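Local coordinates for response regulator aspartate phosphatase I (Bacillus subtilis subsp. subtilis, PDB 4I1A), which dephosphorylates the sporulation phosphotransferase Spo0F and activates excision and transfer of the mobile element ICEBs1 by inactivating its repressor ImmR, at residues 309-313 against 344-348; 101-105 against 129-133; 187-192 against 206-210; 297-301 against 327-333. All coordinates share one frame; numbering follows the deposited sequence.

Contact 1: residues 309-313 against 344-348; sequences EGLFF and VADYF
The short helical segments 309-313 and 344-348 run in broadly the same direction, their axes 12.0 Å apart at closest approach and inclined at 38°, so the gap is bridged by long side chains. Leu311 does most of the bridging, and its two methyls part company: CD2 meets Val344 CG2 at 4.1 Å, while CD1 lies 3.9 Å from Tyr347 CD1 and also reaches CZ of Phe348. Its CG sits over one face of the Tyr347 ring. Tyr347 holds CG anti to its backbone nitrogen (chi1 173°), which sends the ring across toward the last turns of helix 299-313. Both helices belong to the run of tetratricopeptide repeats, with 309-311 in predicted repeat TPR 5 and 344-348 in TPR 6; Ile321 of the intervening helix 318-330 touches Leu311, Val344 and Phe348. On the same side of the tyrosine ring, further along it, Phe312 CE1 approaches Tyr347 CE2 at 3.7 Å, the two ring planes nearly perpendicular at 86° as the side chains reach out from their own helices and pass one another. An alanine at Tyr347 is likely to leave Leu311 CD1 and the Phe312 ring without the aromatic surface they share, opening a gap between the helices. Phe312 also packs on Tyr271 and Ala274 of helix 261-275, while Val344 rests on Tyr360 of helix 354-373.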
loop_
_atom_site.group_PDB
_atom_site.type_symbol
_atom_site.label_atom_id
_atom_site.label_comp_id
_atom_site.label_asym_id
_atom_site.label_seq_id
_atom_site.Cartn_x
_atom_site.Cartn_y
_atom_site.Cartn_z
ATOM N N GLU A 309 -0.951 20.112 -4.561
ATOM C CA GLU A 309 -1.387 21.443 -4.943
ATOM C C GLU A 309 -0.464 22.530 -4.417
ATOM O O GLU A 309 -0.091 23.456 -5.151
ATOM C CB GLU A 309 -2.802 21.716 -4.446
ATOM C CG GLU A 309 -3.345 23.052 -4.947
ATOM C CD GLU A 309 -4.761 23.311 -4.463
ATOM O OE1 GLU A 309 -5.322 22.419 -3.784
ATOM O OE2 GLU A 309 -5.303 24.405 -4.754
ATOM N N GLY A 310 -0.097 22.424 -3.143
ATOM C CA GLY A 310 0.756 23.436 -2.539
ATOM C C GLY A 310 2.157 23.358 -3.117
ATOM O O GLY A 310 2.829 24.364 -3.278
ATOM N N LEU A 311 2.585 22.138 -3.418
ATOM C CA LEU A 311 3.881 21.867 -4.023
ATOM C C LEU A 311 3.930 22.330 -5.481
ATOM O O LEU A 311 4.892 22.966 -5.889
ATOM C CB LEU A 311 4.135 20.354 -3.955
ATOM C CG LEU A 311 5.380 19.719 -3.330
ATOM C CD1 LEU A 311 5.969 20.534 -2.203
ATOM C CD2 LEU A 311 5.012 18.326 -2.851
ATOM N N PHE A 312 2.907 22.009 -6.277
ATOM C CA PHE A 312 3.030 22.167 -7.736
ATOM C C PHE A 312 2.011 23.066 -8.436
ATOM O O PHE A 312 2.324 23.654 -9.477
ATOM C CB PHE A 312 2.997 20.788 -8.435
ATOM C CG PHE A 312 4.061 19.824 -7.954
ATOM C CD1 PHE A 312 5.408 20.078 -8.178
ATOM C CD2 PHE A 312 3.713 18.658 -7.295
ATOM C CE1 PHE A 312 6.384 19.196 -7.731
ATOM C CE2 PHE A 312 4.685 17.779 -6.849
ATOM C CZ PHE A 312 6.026 18.047 -7.075
ATOM N N PHE A 313 0.793 23.142 -7.903
ATOM C CA PHE A 313 -0.339 23.644 -8.689
ATOM C C PHE A 313 -1.003 24.927 -8.166
ATOM O O PHE A 313 -2.116 25.275 -8.557
ATOM C CB PHE A 313 -1.365 22.520 -8.867
ATOM C CG PHE A 313 -0.792 21.292 -9.526
ATOM C CD1 PHE A 313 -0.130 21.388 -10.746
ATOM C CD2 PHE A 313 -0.885 20.054 -8.914
ATOM C CE1 PHE A 313 0.404 20.261 -11.354
ATOM C CE2 PHE A 313 -0.345 18.912 -9.516
ATOM C CZ PHE A 313 0.294 19.014 -10.731
ATOM N N VAL A 344 8.581 16.138 0.762
ATOM C CA VAL A 344 8.446 17.582 0.765
ATOM C C VAL A 344 9.755 18.242 1.181
ATOM O O VAL A 344 10.191 19.229 0.574
ATOM C CB VAL A 344 7.266 18.038 1.674
ATOM C CG1 VAL A 344 7.229 19.551 1.779
ATOM C CG2 VAL A 344 5.949 17.522 1.104
ATOM N N ALA A 345 10.380 17.685 2.213
ATOM C CA ALA A 345 11.691 18.149 2.658
ATOM C C ALA A 345 12.739 18.006 1.562
ATOM O O ALA A 345 13.553 18.922 1.379
ATOM C CB ALA A 345 12.135 17.415 3.909
ATOM N N ASP A 346 12.731 16.874 0.840
ATOM C CA ASP A 346 13.721 16.676 -0.233
ATOM C C ASP A 346 13.558 17.734 -1.321
ATOM O O ASP A 346 14.525 18.350 -1.779
ATOM C CB ASP A 346 13.633 15.276 -0.860
ATOM C CG ASP A 346 14.104 14.175 0.080
ATOM O OD1 ASP A 346 14.676 14.494 1.150
ATOM O OD2 ASP A 346 13.892 12.988 -0.247
ATOM N N TYR A 347 12.311 17.939 -1.710
ATOM C CA TYR A 347 11.947 18.903 -2.731
ATOM C C TYR A 347 12.423 20.325 -2.409
ATOM O O TYR A 347 12.970 21.010 -3.272
ATOM C CB TYR A 347 10.425 18.858 -2.959
ATOM C CG TYR A 347 9.916 19.941 -3.874
ATOM C CD1 TYR A 347 9.584 21.201 -3.380
ATOM C CD2 TYR A 347 9.788 19.717 -5.237
ATOM C CE1 TYR A 347 9.127 22.198 -4.218
ATOM C CE2 TYR A 347 9.344 20.718 -6.084
ATOM C CZ TYR A 347 9.009 21.953 -5.569
ATOM O OH TYR A 347 8.543 22.953 -6.414
ATOM N N PHE A 348 12.211 20.768 -1.176
ATOM C CA PHE A 348 12.665 22.094 -0.766
ATOM C C PHE A 348 14.192 22.162 -0.656
ATOM O O PHE A 348 14.798 23.213 -0.899
ATOM C CB PHE A 348 11.994 22.532 0.544
ATOM C CG PHE A 348 10.540 22.890 0.385
ATOM C CD1 PHE A 348 10.120 23.666 -0.683
ATOM C CD2 PHE A 348 9.586 22.408 1.274
ATOM C CE1 PHE A 348 8.768 23.980 -0.853
ATOM C CE2 PHE A 348 8.247 22.715 1.112
ATOM C CZ PHE A 348 7.838 23.501 0.045
#

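Contact 2: residues 101-105 against 129-133; sequences LEYYF and AESKL
With chi1 at 147°, away from a standard staggered value, Tyr103 swings its ring from the first turn of helix 102-115 alongside the chain that follows helix 119-129; Leu133, its CG anti to the backbone nitrogen (chi1 -172°), runs beside it in the same direction. This joins the start of helix 102-115 to the end of helix 119-129, a helical hairpin of the tetratricopeptide-repeat domain, and the backbones come close, Tyr103 CA lying 4.9 Å from Ala129 CA. The carbonyl oxygen of Ala129 meets the edge of the tyrosine ring near its plane, 3.2 Å from Tyr103 CD1. Further out, Leu133 CD1 lies 3.5 Å from Tyr103 CE1, and the hydroxyl makes a weak hydrogen bond to Glu141 OE2 of helix 139-155. A serine in place of Tyr103 would probably leave Leu133 CD1 without its aromatic neighbour and Glu141 without that weak bond. Nearer the surface, Glu102 is extended and crosses the bent chain of Lys132 obliquely. Opposite charges face each other here, yet Glu102 OE2 and Lys132 NZ stay 4.5 Å apart, beyond a salt bridge; the carboxylate instead lies against the lysine methylenes, with Glu102 OE2 3.2 Å from Lys132 CE.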
loop_
_atom_site.group_PDB
_atom_site.type_symbol
_atom_site.label_atom_id
_atom_site.label_comp_id
_atom_site.label_asym_id
_atom_site.label_seq_id
_atom_site.Cartn_x
_atom_site.Cartn_y
_atom_site.Cartn_z
ATOM N N LEU A 101 -12.139 -30.062 14.289
ATOM C CA LEU A 101 -13.187 -29.184 14.797
ATOM C C LEU A 101 -12.631 -28.181 15.800
ATOM O O LEU A 101 -13.082 -27.037 15.859
ATOM C CB LEU A 101 -14.305 -29.998 15.450
ATOM C CG LEU A 101 -15.662 -29.973 14.742
ATOM C CD1 LEU A 101 -15.596 -30.693 13.397
ATOM C CD2 LEU A 101 -16.750 -30.568 15.630
ATOM N N GLU A 102 -11.651 -28.621 16.586
ATOM C CA GLU A 102 -11.045 -27.783 17.617
ATOM C C GLU A 102 -10.146 -26.696 17.032
ATOM O O GLU A 102 -10.188 -25.540 17.467
ATOM C CB GLU A 102 -10.251 -28.640 18.603
ATOM C CG GLU A 102 -9.704 -27.860 19.789
ATOM C CD GLU A 102 -8.990 -28.743 20.786
ATOM O OE1 GLU A 102 -8.756 -29.928 20.466
ATOM O OE2 GLU A 102 -8.663 -28.252 21.890
ATOM N N TYR A 103 -9.323 -27.076 16.058
ATOM C CA TYR A 103 -8.511 -26.116 15.323
ATOM C C TYR A 103 -9.407 -25.084 14.661
ATOM O O TYR A 103 -9.121 -23.889 14.706
ATOM C CB TYR A 103 -7.644 -26.826 14.280
ATOM C CG TYR A 103 -7.381 -26.029 13.012
ATOM C CD1 TYR A 103 -6.405 -25.038 12.970
ATOM C CD2 TYR A 103 -8.095 -26.289 11.848
ATOM C CE1 TYR A 103 -6.163 -24.324 11.806
ATOM C CE2 TYR A 103 -7.860 -25.582 10.689
ATOM C CZ TYR A 103 -6.895 -24.604 10.669
ATOM O OH TYR A 103 -6.673 -23.906 9.502
ATOM N N TYR A 104 -10.498 -25.558 14.062
ATOM C CA TYR A 104 -11.456 -24.681 13.394
ATOM C C TYR A 104 -11.963 -23.598 14.335
ATOM O O TYR A 104 -12.046 -22.435 13.952
ATOM C CB TYR A 104 -12.635 -25.473 12.823
ATOM C CG TYR A 104 -12.348 -26.176 11.507
ATOM C CD1 TYR A 104 -11.253 -25.820 10.726
ATOM C CD2 TYR A 104 -13.182 -27.193 11.042
ATOM C CE1 TYR A 104 -10.994 -26.463 9.523
ATOM C CE2 TYR A 104 -12.929 -27.836 9.841
ATOM C CZ TYR A 104 -11.835 -27.471 9.087
ATOM O OH TYR A 104 -11.581 -28.111 7.893
ATOM N N PHE A 105 -12.287 -23.971 15.568
ATOM C CA PHE A 105 -12.793 -22.993 16.519
ATOM C C PHE A 105 -11.764 -21.901 16.792
ATOM O O PHE A 105 -12.059 -20.713 16.649
ATOM C CB PHE A 105 -13.222 -23.643 17.831
ATOM C CG PHE A 105 -13.339 -22.667 18.965
ATOM C CD1 PHE A 105 -14.370 -21.742 18.996
ATOM C CD2 PHE A 105 -12.405 -22.654 19.987
ATOM C CE1 PHE A 105 -14.474 -20.828 20.031
ATOM C CE2 PHE A 105 -12.504 -21.743 21.028
ATOM C CZ PHE A 105 -13.538 -20.829 21.048
ATOM N N ALA A 129 -4.197 -22.515 17.377
ATOM C CA ALA A 129 -4.755 -23.138 16.185
ATOM C C ALA A 129 -3.634 -23.804 15.390
ATOM O O ALA A 129 -3.807 -24.891 14.835
ATOM C CB ALA A 129 -5.467 -22.107 15.339
ATOM N N GLU A 130 -2.480 -23.145 15.355
ATOM C CA GLU A 130 -1.305 -23.665 14.669
ATOM C C GLU A 130 -0.774 -24.911 15.377
ATOM O O GLU A 130 -0.208 -25.799 14.742
ATOM C CB GLU A 130 -0.214 -22.592 14.594
ATOM C CG GLU A 130 0.963 -22.923 13.683
ATOM C CD GLU A 130 2.090 -21.901 13.786
ATOM O OE1 GLU A 130 3.190 -22.157 13.246
ATOM O OE2 GLU A 130 1.874 -20.838 14.410
ATOM N N SER A 131 -0.956 -24.978 16.692
ATOM C CA SER A 131 -0.522 -26.156 17.444
ATOM C C SER A 131 -1.479 -27.324 17.223
ATOM O O SER A 131 -1.061 -28.479 17.155
ATOM C CB SER A 131 -0.399 -25.848 18.940
ATOM O OG SER A 131 -1.671 -25.636 19.530
ATOM N N LYS A 132 -2.767 -27.011 17.106
ATOM C CA LYS A 132 -3.790 -28.022 16.862
ATOM C C LYS A 132 -3.963 -28.245 15.358
ATOM O O LYS A 132 -4.911 -28.898 14.914
ATOM C CB LYS A 132 -5.113 -27.610 17.515
ATOM C CG LYS A 132 -4.961 -27.140 18.962
ATOM C CD LYS A 132 -5.792 -27.974 19.923
ATOM C CE LYS A 132 -5.577 -27.544 21.370
ATOM N NZ LYS A 132 -4.203 -27.848 21.860
ATOM N N LEU A 133 -3.036 -27.687 14.582
ATOM C CA LEU A 133 -2.979 -27.902 13.140
ATOM C C LEU A 133 -2.245 -29.215 12.876
ATOM O O LEU A 133 -2.077 -29.627 11.731
ATOM C CB LEU A 133 -2.258 -26.729 12.458
ATOM C CG LEU A 133 -2.203 -26.586 10.926
ATOM C CD1 LEU A 133 -3.444 -25.898 10.352
ATOM C CD2 LEU A 133 -0.942 -25.846 10.500
#

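Contact 3: residues 187-192 against 206-210; sequences QFIVAG and QFLKS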
loop_
_atom_site.group_PDB
_atom_site.type_symbol
_atom_site.label_atom_id
_atom_site.label_comp_id
_atom_site.label_asym_id
_atom_site.label_seq_id
_atom_site.Cartn_x
_atom_site.Cartn_y
_atom_site.Cartn_z
ATOM N N GLN A 187 1.440 -13.361 -2.788
ATOM C CA GLN A 187 2.484 -12.536 -3.384
ATOM C C GLN A 187 2.353 -11.045 -3.027
ATOM O O GLN A 187 3.363 -10.374 -2.841
ATOM C CB GLN A 187 2.514 -12.718 -4.906
ATOM C CG GLN A 187 2.856 -14.123 -5.370
ATOM C CD GLN A 187 2.715 -14.283 -6.880
ATOM O OE1 GLN A 187 1.899 -13.608 -7.512
ATOM N NE2 GLN A 187 3.520 -15.163 -7.464
ATOM N N PHE A 188 1.126 -10.529 -2.926
ATOM C CA PHE A 188 0.938 -9.134 -2.509
ATOM C C PHE A 188 1.461 -8.944 -1.099
ATOM O O PHE A 188 2.065 -7.923 -0.794
ATOM C CB PHE A 188 -0.539 -8.679 -2.560
ATOM C CG PHE A 188 -1.049 -8.352 -3.947
ATOM C CD1 PHE A 188 -0.284 -8.609 -5.078
ATOM C CD2 PHE A 188 -2.310 -7.799 -4.119
ATOM C CE1 PHE A 188 -0.765 -8.321 -6.367
ATOM C CE2 PHE A 188 -2.804 -7.505 -5.402
ATOM C CZ PHE A 188 -2.027 -7.766 -6.530
ATOM N N ILE A 189 1.204 -9.915 -0.228
ATOM C CA ILE A 189 1.679 -9.817 1.151
ATOM C C ILE A 189 3.208 -9.797 1.168
ATOM O O ILE A 189 3.816 -8.960 1.840
ATOM C CB ILE A 189 1.162 -10.976 2.034
ATOM C CG1 ILE A 189 -0.362 -11.068 1.971
ATOM C CG2 ILE A 189 1.609 -10.796 3.480
ATOM C CD1 ILE A 189 -1.059 -9.899 2.609
ATOM N N VAL A 190 3.822 -10.723 0.431
ATOM C CA VAL A 190 5.273 -10.792 0.356
ATOM C C VAL A 190 5.822 -9.444 -0.086
ATOM O O VAL A 190 6.665 -8.849 0.593
ATOM C CB VAL A 190 5.754 -11.906 -0.606
ATOM C CG1 VAL A 190 7.253 -11.781 -0.855
ATOM C CG2 VAL A 190 5.422 -13.291 -0.032
ATOM N N ALA A 191 5.300 -8.958 -1.207
ATOM C CA ALA A 191 5.714 -7.681 -1.793
ATOM C C ALA A 191 5.414 -6.466 -0.908
ATOM O O ALA A 191 6.212 -5.533 -0.859
ATOM C CB ALA A 191 5.077 -7.506 -3.134
ATOM N N GLY A 192 4.266 -6.469 -0.225
ATOM C CA GLY A 192 3.946 -5.431 0.750
ATOM C C GLY A 192 4.968 -5.403 1.883
ATOM O O GLY A 192 5.406 -4.338 2.321
ATOM N N GLN A 206 8.092 -9.476 -7.353
ATOM C CA GLN A 206 6.880 -10.144 -6.889
ATOM C C GLN A 206 5.651 -9.692 -7.672
ATOM O O GLN A 206 4.911 -10.518 -8.209
ATOM C CB GLN A 206 6.653 -9.899 -5.402
ATOM C CG GLN A 206 7.544 -10.729 -4.498
ATOM C CD GLN A 206 7.442 -12.216 -4.777
ATOM O OE1 GLN A 206 6.348 -12.776 -4.865
ATOM N NE2 GLN A 206 8.590 -12.863 -4.928
ATOM N N PHE A 207 5.442 -8.378 -7.729
ATOM C CA PHE A 207 4.286 -7.807 -8.414
ATOM C C PHE A 207 4.286 -8.159 -9.900
ATOM O O PHE A 207 3.220 -8.338 -10.488
ATOM C CB PHE A 207 4.222 -6.282 -8.223
ATOM C CG PHE A 207 3.798 -5.848 -6.833
ATOM C CD1 PHE A 207 2.645 -6.355 -6.248
ATOM C CD2 PHE A 207 4.550 -4.925 -6.119
ATOM C CE1 PHE A 207 2.253 -5.951 -4.978
ATOM C CE2 PHE A 207 4.165 -4.519 -4.842
ATOM C CZ PHE A 207 3.014 -5.030 -4.274
ATOM N N LEU A 208 5.467 -8.257 -10.508
ATOM C CA LEU A 208 5.549 -8.665 -11.920
ATOM C C LEU A 208 5.037 -10.088 -12.113
ATOM O O LEU A 208 4.390 -10.392 -13.115
ATOM C CB LEU A 208 6.968 -8.523 -12.480
ATOM C CG LEU A 208 7.389 -7.070 -12.762
ATOM C CD1 LEU A 208 8.878 -6.984 -13.069
ATOM C CD2 LEU A 208 6.573 -6.463 -13.902
ATOM N N LYS A 209 5.318 -10.956 -11.149
ATOM C CA LYS A 209 4.801 -12.314 -11.208
ATOM C C LYS A 209 3.291 -12.274 -11.060
ATOM O O LYS A 209 2.571 -12.977 -11.756
ATOM C CB LYS A 209 5.429 -13.204 -10.130
ATOM C CG LYS A 209 6.869 -13.601 -10.424
ATOM C CD LYS A 209 7.296 -14.827 -9.611
ATOM C CE LYS A 209 7.350 -14.532 -8.118
ATOM N NZ LYS A 209 7.399 -15.781 -7.296
ATOM N N SER A 210 2.812 -11.429 -10.158
ATOM C CA SER A 210 1.382 -11.308 -9.922
ATOM C C SER A 210 0.632 -10.914 -11.189
ATOM O O SER A 210 -0.431 -11.460 -11.481
ATOM C CB SER A 210 1.124 -10.304 -8.799
ATOM O OG SER A 210 1.765 -10.734 -7.608
#
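Ser210 OG lies 2.9 Å from Gln187 OE1 and 3.2 Å from the carbonyl oxygen of Gln206, one turn earlier in its own helix, so its hydroxyl has two acceptors within reach. Chi1 of -60° turns OG back beside the backbone nitrogen, close to both. Gln187 stretches across the interface to get there, its chain extended beyond CG, and its NE2 comes to rest near Lys209 CB. It meets Gln206 at about a right angle, the two amide planes steeply inclined to each other. Gln206 CG lies 3.8 Å from Val190 CG1, and the bend at chi2 turns the Gln206 amide so that its OE1 faces CB and CG of Gln187. Where the backbones come closest, Ala191 CB sits over the face of the Phe207 ring, 3.6 Å from its centroid, a clear CH-pi contact, and also touches Gln206 CB. Phe207 in turn points its edge at the face of Phe188, an offset edge-to-face pair with centroids 5.6 Å apart and planes at 63°. The edge of Phe188 meets Ser210 CB, closing the circuit back to the serine. The segments run antiparallel at 161°, their axes 9.2 Å apart, as the two helices of a tetratricopeptide repeat, here predicted TPR 3. Helix 220-236 packs against Phe188, Phe207 and Ser210 through Met225, Asn229, Ile230 and Ser226, while helix 159-173 meets Gln187 and Val190.

Contact 4: residues 297-301 against 327-333; sequences DDKEY and YLASRKM
Lys299 curls around the hydroxyl end of Tyr327: its CB lies against the phenol oxygen, and bends at chi2 and chi3 bring CD and CE back to it, with Lys299 CE 3.1 Å from Tyr327 OH. The two side chains run roughly perpendicular to each other. On its other flank the tyrosine ring meets the guanidinium of Arg331, whose flat face has Tyr327 CE1 over its centre, 3.4 Å above the plane. Lys299 NZ comes in at the edge of that guanidinium, 3.3 Å from Arg331 NH2: two donors of like charge, not hydrogen-bonded, at an exposed place. Deeper in, the methyl of Met333 does the touching, its CE 3.5 Å from Glu300 CD, while the carboxylate's OE1 is salt-bridged to Lys304. The second segment is a helix end: Lys332, with positive phi, is the C-prime residue of a Schellman motif, and Leu328 O takes both Arg331 N and Met333 N, from opposite faces of its carbonyl plane. The contact thus sets the start of helix 299-313 beside the end of helix 318-330, with helix 334-351 adjoining: its Asp336 meets Glu300 and its Val337 meets Leu328.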
loop_
_atom_site.group_PDB
_atom_site.type_symbol
_atom_site.label_atom_id
_atom_site.label_comp_id
_atom_site.label_asym_id
_atom_site.label_seq_id
_atom_site.Cartn_x
_atom_site.Cartn_y
_atom_site.Cartn_z
ATOM N N ASP A 297 -15.879 11.415 -0.552
ATOM C CA ASP A 297 -15.582 11.793 0.831
ATOM C C ASP A 297 -14.292 11.134 1.303
ATOM O O ASP A 297 -14.146 10.762 2.468
ATOM C CB ASP A 297 -16.739 11.454 1.775
ATOM C CG ASP A 297 -16.581 12.099 3.138
ATOM O OD1 ASP A 297 -16.040 13.224 3.195
ATOM O OD2 ASP A 297 -16.978 11.481 4.147
ATOM N N ASP A 298 -13.357 10.988 0.376
ATOM C CA ASP A 298 -12.054 10.454 0.700
ATOM C C ASP A 298 -11.202 11.579 1.278
ATOM O O ASP A 298 -10.383 12.174 0.581
ATOM C CB ASP A 298 -11.409 9.863 -0.554
ATOM C CG ASP A 298 -10.389 8.795 -0.230
ATOM O OD1 ASP A 298 -9.634 8.967 0.761
ATOM O OD2 ASP A 298 -10.354 7.779 -0.961
ATOM N N LYS A 299 -11.402 11.860 2.562
ATOM C CA LYS A 299 -10.732 12.974 3.225
ATOM C C LYS A 299 -9.215 12.800 3.233
ATOM O O LYS A 299 -8.468 13.782 3.205
ATOM C CB LYS A 299 -11.274 13.131 4.642
ATOM C CG LYS A 299 -12.579 12.384 4.860
ATOM C CD LYS A 299 -12.515 11.441 6.057
ATOM C CE LYS A 299 -13.057 12.097 7.323
ATOM N NZ LYS A 299 -12.930 11.212 8.520
ATOM N N GLU A 300 -8.756 11.551 3.233
ATOM C CA GLU A 300 -7.318 11.285 3.218
ATOM C C GLU A 300 -6.649 11.722 1.909
ATOM O O GLU A 300 -5.600 12.365 1.932
ATOM C CB GLU A 300 -7.022 9.805 3.496
ATOM C CG GLU A 300 -5.612 9.367 3.124
ATOM C CD GLU A 300 -5.497 7.862 2.915
ATOM O OE1 GLU A 300 -4.395 7.383 2.547
ATOM O OE2 GLU A 300 -6.510 7.159 3.126
ATOM N N TYR A 301 -7.234 11.367 0.767
ATOM C CA TYR A 301 -6.597 11.733 -0.490
ATOM C C TYR A 301 -6.852 13.200 -0.826
ATOM O O TYR A 301 -6.050 13.851 -1.507
ATOM C CB TYR A 301 -6.964 10.766 -1.619
ATOM C CG TYR A 301 -6.041 9.575 -1.586
ATOM C CD1 TYR A 301 -4.784 9.630 -2.179
ATOM C CD2 TYR A 301 -6.388 8.424 -0.894
ATOM C CE1 TYR A 301 -3.919 8.559 -2.114
ATOM C CE2 TYR A 301 -5.533 7.353 -0.820
ATOM C CZ TYR A 301 -4.303 7.420 -1.432
ATOM O OH TYR A 301 -3.461 6.338 -1.355
ATOM N N TYR A 327 -4.125 17.732 8.935
ATOM C CA TYR A 327 -5.275 16.843 8.839
ATOM C C TYR A 327 -4.836 15.398 9.025
ATOM O O TYR A 327 -5.431 14.656 9.813
ATOM C CB TYR A 327 -6.062 16.983 7.525
ATOM C CG TYR A 327 -7.136 15.917 7.460
ATOM C CD1 TYR A 327 -8.367 16.104 8.096
ATOM C CD2 TYR A 327 -6.902 14.696 6.825
ATOM C CE1 TYR A 327 -9.344 15.119 8.073
ATOM C CE2 TYR A 327 -7.872 13.705 6.796
ATOM C CZ TYR A 327 -9.086 13.919 7.419
ATOM O OH TYR A 327 -10.031 12.920 7.394
ATOM N N LEU A 328 -3.795 15.015 8.292
ATOM C CA LEU A 328 -3.271 13.651 8.347
ATOM C C LEU A 328 -2.824 13.272 9.755
ATOM O O LEU A 328 -3.204 12.220 10.270
ATOM C CB LEU A 328 -2.122 13.482 7.361
ATOM C CG LEU A 328 -2.552 13.497 5.894
ATOM C CD1 LEU A 328 -1.347 13.486 4.956
ATOM C CD2 LEU A 328 -3.495 12.325 5.606
ATOM N N ALA A 329 -2.035 14.143 10.376
ATOM C CA ALA A 329 -1.571 13.927 11.744
ATOM C C ALA A 329 -2.731 13.797 12.729
ATOM O O ALA A 329 -2.684 12.974 13.641
ATOM C CB ALA A 329 -0.619 15.053 12.180
ATOM N N SER A 330 -3.776 14.597 12.547
ATOM C CA SER A 330 -4.914 14.536 13.464
ATOM C C SER A 330 -5.628 13.196 13.331
ATOM O O SER A 330 -6.288 12.744 14.260
ATOM C CB SER A 330 -5.901 15.673 13.197
ATOM O OG SER A 330 -6.664 15.399 12.038
ATOM N N ARG A 331 -5.481 12.560 12.173
ATOM C CA ARG A 331 -6.110 11.267 11.927
ATOM C C ARG A 331 -5.196 10.103 12.303
ATOM O O ARG A 331 -5.501 8.947 11.994
ATOM C CB ARG A 331 -6.531 11.140 10.454
ATOM C CG ARG A 331 -7.713 12.033 10.032
ATOM C CD ARG A 331 -8.882 11.923 10.988
ATOM N NE ARG A 331 -10.136 12.412 10.407
ATOM C CZ ARG A 331 -10.738 13.554 10.739
ATOM N NH1 ARG A 331 -10.208 14.349 11.658
ATOM N NH2 ARG A 331 -11.876 13.900 10.151
ATOM N N LYS A 332 -4.077 10.417 12.959
ATOM C CA LYS A 332 -3.080 9.419 13.360
ATOM C C LYS A 332 -2.448 8.674 12.184
ATOM O O LYS A 332 -2.030 7.528 12.327
ATOM C CB LYS A 332 -3.668 8.393 14.331
ATOM C CG LYS A 332 -4.566 8.960 15.412
ATOM C CD LYS A 332 -3.955 10.153 16.109
ATOM C CE LYS A 332 -4.894 10.638 17.196
ATOM N NZ LYS A 332 -4.434 11.907 17.804
ATOM N N MET A 333 -2.386 9.315 11.024
ATOM C CA MET A 333 -1.758 8.705 9.851
ATOM C C MET A 333 -0.275 9.105 9.742
ATOM O O MET A 333 0.161 9.791 8.813
ATOM C CB MET A 333 -2.551 9.067 8.596
ATOM C CG MET A 333 -4.054 8.867 8.787
ATOM S SD MET A 333 -5.027 9.237 7.307
ATOM C CE MET A 333 -4.583 7.831 6.287
#

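In the fold
From the N-terminal end of the model, contact 2 comes first, folding helix 119-129 back so that its end meets the start of helix 102-115. Contact 3 follows in series, closing the short connection between helices 180-196 and 200-215, with its centre about 28 Å from that of contact 2. The last two contacts cross: residues 297-301 and 309-313 both lie on helix 299-313, whose start pairs with the end of helix 318-330 in contact 4 and whose end pairs with helix 334-351 in contact 1. Their centres are about 18 Å apart. Contacts 1 and 2, about 52 Å apart between centres, lie on opposite sides of the chain's centre.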